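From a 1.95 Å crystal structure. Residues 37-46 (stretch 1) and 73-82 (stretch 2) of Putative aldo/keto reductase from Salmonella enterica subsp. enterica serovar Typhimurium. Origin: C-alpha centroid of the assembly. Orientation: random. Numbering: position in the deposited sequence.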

# COMPACT_ATOMS: atom_id res chain seq x y z
N LEU C 37 -10.71 45.12 -5.71
CA LEU C 37 -9.64 44.27 -6.22
C LEU C 37 -8.45 45.12 -6.66
O LEU C 37 -7.29 44.76 -6.44
N VAL C 38 -8.73 46.27 -7.28
CA VAL C 38 -7.68 47.22 -7.64
C VAL C 38 -6.84 47.58 -6.41
O VAL C 38 -5.60 47.54 -6.46
N SER C 39 -7.51 47.94 -5.33
CA SER C 39 -6.85 48.33 -4.09
C SER C 39 -6.01 47.20 -3.50
O SER C 39 -4.89 47.43 -3.03
N PHE C 40 -6.56 45.98 -3.52
CA PHE C 40 -5.86 44.80 -3.01
C PHE C 40 -4.59 44.49 -3.81
O PHE C 40 -3.55 44.19 -3.24
N ILE C 41 -4.69 44.57 -5.13
CA ILE C 41 -3.54 44.41 -6.01
C ILE C 41 -2.48 45.47 -5.70
O ILE C 41 -1.32 45.14 -5.49
N GLU C 42 -2.90 46.73 -5.64
CA GLU C 42 -1.99 47.82 -5.30
C GLU C 42 -1.32 47.60 -3.95
O GLU C 42 -0.17 47.97 -3.76
N GLU C 43 -2.04 47.00 -3.01
CA GLU C 43 -1.51 46.79 -1.67
C GLU C 43 -0.46 45.68 -1.63
O GLU C 43 0.53 45.80 -0.90
N HIS C 44 -0.64 44.60 -2.39
CA HIS C 44 0.38 43.56 -2.32
C HIS C 44 1.55 43.95 -3.24
O HIS C 44 2.70 43.57 -2.98
N LEU C 45 1.26 44.75 -4.25
CA LEU C 45 2.28 45.34 -5.11
C LEU C 45 3.26 46.18 -4.28
O LEU C 45 4.48 46.08 -4.44
N ASP C 46 2.70 47.00 -3.40
CA ASP C 46 3.47 47.84 -2.48
C ASP C 46 4.38 47.04 -1.57
O ASP C 46 5.45 47.50 -1.18
N LEU C 73 -9.72 48.98 -15.10
CA LEU C 73 -9.87 50.20 -14.30
C LEU C 73 -8.52 50.84 -13.98
O LEU C 73 -8.43 52.04 -13.76
N ALA C 74 -7.47 50.02 -13.93
CA ALA C 74 -6.14 50.50 -13.58
C ALA C 74 -5.07 49.89 -14.49
O ALA C 74 -4.31 49.02 -14.06
N PRO C 75 -5.00 50.36 -15.76
CA PRO C 75 -4.15 49.77 -16.81
C PRO C 75 -2.65 49.93 -16.58
O PRO C 75 -1.87 49.22 -17.22
N HIS C 76 -2.26 50.82 -15.68
CA HIS C 76 -0.85 51.00 -15.36
C HIS C 76 -0.31 49.83 -14.54
O HIS C 76 0.90 49.61 -14.49
N LEU C 77 -1.21 49.07 -13.92
CA LEU C 77 -0.81 47.95 -13.06
C LEU C 77 -0.20 46.80 -13.85
O LEU C 77 0.68 46.10 -13.35
N ARG C 78 -0.69 46.61 -15.07
CA ARG C 78 -0.29 45.50 -15.93
C ARG C 78 1.22 45.31 -16.04
O ARG C 78 1.73 44.21 -15.85
N GLU C 79 1.92 46.40 -16.35
CA GLU C 79 3.36 46.37 -16.53
C GLU C 79 4.10 46.03 -15.24
O GLU C 79 5.25 45.61 -15.26
N LYS C 80 3.42 46.21 -14.11
CA LYS C 80 4.05 46.01 -12.81
C LYS C 80 3.91 44.57 -12.32
O LYS C 80 4.51 44.19 -11.31
N LEU C 81 3.13 43.78 -13.04
CA LEU C 81 2.85 42.41 -12.65
C LEU C 81 3.51 41.38 -13.56
O LEU C 81 3.74 41.64 -14.74
N GLN C 82 3.81 40.22 -13.01
CA GLN C 82 4.09 39.04 -13.83
C GLN C 82 2.88 38.13 -13.70
O GLN C 82 2.56 37.66 -12.61

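A helix that packs against an irregular segment usually does so through one apolar stripe, and the rotamers along that stripe help to determine how well the two surfaces fit. Residues 37-46 of this putative aldo/keto reductase offer a compact example. The stretch is helical, with backbone bonds such as Glu 42 N to Val 38 O and Leu 45 N to Ile 41 O, both 2.9 Å, and steps of three and four residues place Val 38, Ile 41 and Leu 45 on the side that faces residues 73-82. Their CA-to-CB bonds all point toward the partner. Ser 39 points away and, like Phe 40 and Glu 43, takes no part in the contact.

The partner is less regular. Ala 74 is the first residue to leave helical phi/psi after a helix, and residues 75-80 return to helical angles without the regular bonds. Short links remain, among them Leu 77 N to Ala 74 O at 3.1 Å and Lys 80 N to Leu 77 O at 2.8 Å. From this segment Leu 77 points toward the helix as the central apolar residue. In its m, t rotamer CD1 approaches Ile 41 CG2 at 3.7 Å and CD2 approaches Leu 45 CD2 at 4.1 Å, while Glu 42 CG lies near both methyls, closest to Leu 77 CD2 at 4.1 Å.

At one end of the stripe stands Val 38. In the t rotamer (chi1 166°), its CG2 lies 4.2 Å from Leu 73 CB, and Ala 74 CB sits near both Val 38 methyls, closest to CG1 at 4.1 Å. The small side chain of Ala 74 accompanies a close backbone approach, the CA atoms of Val 38 and Ala 74 being 7.0 Å apart. Ile 41, m and t, presents CG2 to both Leu 77 and Leu 81.

Leu 81 illustrates how a rotamer can compensate for an indirect start. Its CA-to-CB bond runs sideways, yet with chi1 -56° (m) and chi2 156° (t) its end comes nearer the helix. There CD2 sits 3.8 Å from Leu 45 CD1, 4.2 Å from Ile 41 CG2 and 4.3 Å from His 44 CE1, the last an oblique approach to the imidazole. Leu 45 is less canonical: chi1 of -136° and chi2 of 32° both fall between wells. In this conformation it touches Leu 77 and Leu 81, and its CD2 lies 4.2 Å from Lys 80 CB.

Polar groups border this apolar seam without bonding across it. Glu 42 starts sideways, but its m, t chain brings OE2 to the edge of the His 76 ring, 4.0 Å from NE2, too far for a hydrogen bond. Lys 80 points toward the helix at CB, whereas its end leads away, and NZ donates to His 76 O at 2.9 Å within its own stretch. Arg 78 lies outside the contact, its NH1 donating to Leu 81 O at 3.1 Å within its own stretch, and both ring nitrogens of His 44 are satisfied elsewhere in the structure. The two stretches bury 401 Å², both sides summed, with no hydrogen bond between them and mostly apolar side chains in contact.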

# COMPACT_ATOMS: atom_id res chain seq x y z
CB LEU C 37 -10.15 43.42 -7.38
CG LEU C 37 -9.19 42.42 -8.00
CD1 LEU C 37 -8.57 41.57 -6.89
CD2 LEU C 37 -9.93 41.57 -9.02
CB VAL C 38 -8.26 48.51 -8.25
CG1 VAL C 38 -7.20 49.61 -8.29
CG2 VAL C 38 -8.82 48.24 -9.65
CB SER C 39 -7.88 48.81 -3.07
OG SER C 39 -8.68 49.82 -3.63
CB PHE C 40 -6.79 43.57 -3.03
CG PHE C 40 -6.14 42.31 -2.55
CD1 PHE C 40 -5.87 42.11 -1.21
CD2 PHE C 40 -5.78 41.31 -3.46
CE1 PHE C 40 -5.26 40.96 -0.77
CE2 PHE C 40 -5.16 40.15 -3.03
CZ PHE C 40 -4.90 39.96 -1.68
CB ILE C 41 -3.95 44.52 -7.50
CG1 ILE C 41 -4.84 43.34 -7.90
CG2 ILE C 41 -2.71 44.57 -8.40
CD1 ILE C 41 -5.49 43.49 -9.26
CB GLU C 42 -2.73 49.17 -5.30
CG GLU C 42 -3.11 49.65 -6.68
CD GLU C 42 -3.85 50.97 -6.65
OE1 GLU C 42 -4.33 51.35 -5.57
OE2 GLU C 42 -3.93 51.62 -7.71
CB GLU C 43 -2.64 46.49 -0.68
CG GLU C 43 -3.21 47.77 -0.03
CD GLU C 43 -4.50 47.55 0.73
OE1 GLU C 43 -5.15 46.50 0.52
OE2 GLU C 43 -4.88 48.43 1.53
CB HIS C 44 -0.19 42.15 -2.62
CG HIS C 44 -0.58 41.87 -4.04
ND1 HIS C 44 0.32 41.89 -5.09
CD2 HIS C 44 -1.76 41.46 -4.57
CE1 HIS C 44 -0.31 41.55 -6.21
NE2 HIS C 44 -1.57 41.27 -5.92
CB LEU C 45 1.61 46.20 -6.18
CG LEU C 45 2.04 46.16 -7.65
CD1 LEU C 45 2.53 44.79 -8.06
CD2 LEU C 45 0.87 46.58 -8.54
CB ASP C 46 2.53 48.68 -1.62
CG ASP C 46 2.09 49.95 -2.30
OD1 ASP C 46 2.90 50.53 -3.06
OD2 ASP C 46 0.93 50.38 -2.08
CB LEU C 73 -10.62 49.91 -13.01
CG LEU C 73 -12.09 49.50 -13.13
CD1 LEU C 73 -12.64 49.09 -11.77
CD2 LEU C 73 -12.91 50.61 -13.73
CB ALA C 74 -5.83 50.20 -12.12
CB PRO C 75 -4.58 50.54 -18.06
CG PRO C 75 -5.10 51.83 -17.55
CD PRO C 75 -5.78 51.50 -16.26
CB HIS C 76 -0.65 52.31 -14.59
CG HIS C 76 -1.36 52.36 -13.27
ND1 HIS C 76 -2.72 52.54 -13.17
CD2 HIS C 76 -0.90 52.23 -12.01
CE1 HIS C 76 -3.07 52.52 -11.89
NE2 HIS C 76 -1.98 52.34 -11.17
CB LEU C 77 -2.01 47.42 -12.27
CG LEU C 77 -2.72 48.34 -11.28
CD1 LEU C 77 -3.65 47.52 -10.40
CD2 LEU C 77 -1.72 49.13 -10.45
CB ARG C 78 -0.89 45.70 -17.33
CG ARG C 78 -0.50 44.64 -18.35
CD ARG C 78 -0.91 43.27 -17.89
NE ARG C 78 0.21 42.57 -17.27
CZ ARG C 78 0.95 41.65 -17.87
NH1 ARG C 78 1.94 41.08 -17.22
NH2 ARG C 78 0.69 41.30 -19.12
CB GLU C 79 3.85 47.73 -17.03
CG GLU C 79 3.11 48.25 -18.24
CD GLU C 79 3.23 49.77 -18.36
OE1 GLU C 79 2.96 50.46 -17.35
OE2 GLU C 79 3.60 50.26 -19.44
CB LYS C 80 3.45 46.97 -11.77
CG LYS C 80 3.54 48.45 -12.15
CD LYS C 80 3.02 49.32 -11.01
CE LYS C 80 3.11 50.82 -11.34
NZ LYS C 80 2.16 51.22 -12.42
CB LEU C 81 1.34 42.15 -12.64
CG LEU C 81 0.42 43.04 -11.79
CD1 LEU C 81 -1.00 43.03 -12.35
CD2 LEU C 81 0.44 42.57 -10.35
CB GLN C 82 5.37 38.32 -13.39
CG GLN C 82 6.63 39.17 -13.48
CD GLN C 82 6.76 40.07 -12.28
OE1 GLN C 82 7.10 41.26 -12.40
NE2 GLN C 82 6.47 39.53 -11.10